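Local coordinates for BH2414 protein (Bacillus halodurans, PDB 3ON1), which is of unknown function but belongs to the ribosomal protein L7Ae/L30e/S12e/Gadd45 family, many members of which bind RNA, at residues V86-A89 with G90-R93. Sequence-based numbering, arbitrary orientation.
Sequences VKDA and GFSR
An N-cap opens helix 89-100, two residues after strand 83-86 ends, and Asp88 is the capping residue that reaches Phe91 in the first turn. Asp88 OD2 accepts from Phe91 N at 3.0 Å, using the lone pair directed away from OD1, in a nearly straight bond (163°). CG of Asp88 stands anti to the backbone N (chi1 -179°), beside the carbonyl carbon, which turns OD2 toward the N-H groups of the first turn; Gly90 N lies 3.1 Å from the same OD2. This oxygen also sits at the edge of the Phe91 ring, near its plane, 3.4 Å from CD2, with the carboxylate and ring planes steeply inclined to each other. With an alanine at this position, Phe91 N would probably lose its capping acceptor and the CD2 edge of the ring its carboxylate neighbour.

Asp88 O takes the first helical bond from Ser92 N (2.9 Å), and Arg93 N follows by donating to Ala89 O. In the conformer modelled here, the Arg93 guanidinium passes loosely over Ala89 O, which lies near its rim. Toward the protein interior, the buried Val86 packs its CG1 against Phe91 CB at 3.8 Å and brings it 3.3 Å from Ser92 OG, which hydrogen-bonds to Thr36 OG1. The Phe91 side chain packs the first turn against Leu9, Leu12 and Ala13 of helix 5-15. The arrangement is a classic Asp N-cap, here at the strand-to-helix junction leading into the C-terminal helix of an L7Ae-type alpha/beta fold.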
loop_
_atom_site.group_PDB
_atom_site.type_symbol
_atom_site.label_atom_id
_atom_site.label_comp_id
_atom_site.label_asym_id
_atom_site.label_seq_id
_atom_site.Cartn_x
_atom_site.Cartn_y
_atom_site.Cartn_z
ATOM N N VAL A 86 1.378 4.627 -0.005
ATOM C CA VAL A 86 0.553 5.742 0.456
ATOM C C VAL A 86 1.417 6.988 0.680
ATOM O O VAL A 86 2.392 6.955 1.443
ATOM C CB VAL A 86 -0.236 5.354 1.732
ATOM C CG1 VAL A 86 -1.191 6.476 2.146
ATOM C CG2 VAL A 86 -1.004 4.064 1.501
ATOM N N LYS A 87 1.044 8.082 0.018
ATOM C CA LYS A 87 1.866 9.297 -0.036
ATOM C C LYS A 87 1.506 10.331 1.016
ATOM O O LYS A 87 2.192 11.355 1.151
ATOM C CB LYS A 87 1.781 9.951 -1.419
ATOM C CG LYS A 87 2.254 9.070 -2.566
ATOM C CD LYS A 87 2.533 9.868 -3.828
ATOM C CE LYS A 87 1.295 10.558 -4.349
ATOM N NZ LYS A 87 1.513 11.070 -5.730
ATOM N N ASP A 88 0.425 10.079 1.744
ATOM C CA ASP A 88 -0.040 11.008 2.758
ATOM C C ASP A 88 0.090 10.366 4.129
ATOM O O ASP A 88 -0.502 9.305 4.381
ATOM C CB ASP A 88 -1.495 11.410 2.489
ATOM C CG ASP A 88 -2.020 12.405 3.513
ATOM O OD1 ASP A 88 -1.802 13.625 3.339
ATOM O OD2 ASP A 88 -2.650 11.967 4.496
ATOM N N ALA A 89 0.858 11.010 5.009
ATOM C CA ALA A 89 1.129 10.472 6.345
ATOM C C ALA A 89 -0.124 10.229 7.187
ATOM O O ALA A 89 -0.186 9.258 7.941
ATOM C CB ALA A 89 2.129 11.364 7.107
ATOM N N GLY A 90 -1.113 11.114 7.071
ATOM C CA GLY A 90 -2.387 10.942 7.787
ATOM C C GLY A 90 -3.134 9.692 7.346
ATOM O O GLY A 90 -3.589 8.901 8.171
ATOM N N PHE A 91 -3.258 9.509 6.037
ATOM C CA PHE A 91 -3.843 8.283 5.498
ATOM C C PHE A 91 -3.029 7.050 5.920
ATOM O O PHE A 91 -3.595 6.020 6.293
ATOM C CB PHE A 91 -3.941 8.360 3.971
ATOM C CG PHE A 91 -5.216 8.985 3.469
ATOM C CD1 PHE A 91 -6.378 8.228 3.373
ATOM C CD2 PHE A 91 -5.250 10.317 3.070
ATOM C CE1 PHE A 91 -7.557 8.784 2.904
ATOM C CE2 PHE A 91 -6.438 10.890 2.588
ATOM C CZ PHE A 91 -7.590 10.117 2.509
ATOM N N SER A 92 -1.705 7.156 5.859
ATOM C CA SER A 92 -0.842 6.038 6.235
ATOM C C SER A 92 -1.097 5.589 7.672
ATOM O O SER A 92 -1.233 4.393 7.932
ATOM C CB SER A 92 0.632 6.385 6.027
ATOM O OG SER A 92 0.922 6.503 4.651
ATOM N N ARG A 93 -1.153 6.552 8.594
ATOM C CA ARG A 93 -1.383 6.263 10.011
ATOM C C ARG A 93 -2.715 5.550 10.195
ATOM O O ARG A 93 -2.777 4.477 10.802
ATOM C CB ARG A 93 -1.344 7.546 10.851
ATOM C CG ARG A 93 0.055 7.987 11.252
ATOM C CD ARG A 93 0.033 9.012 12.383
ATOM N NE ARG A 93 -0.768 10.179 12.035
ATOM C CZ ARG A 93 -0.299 11.236 11.385
ATOM N NH1 ARG A 93 0.975 11.279 11.020
ATOM N NH2 ARG A 93 -1.100 12.252 11.106
#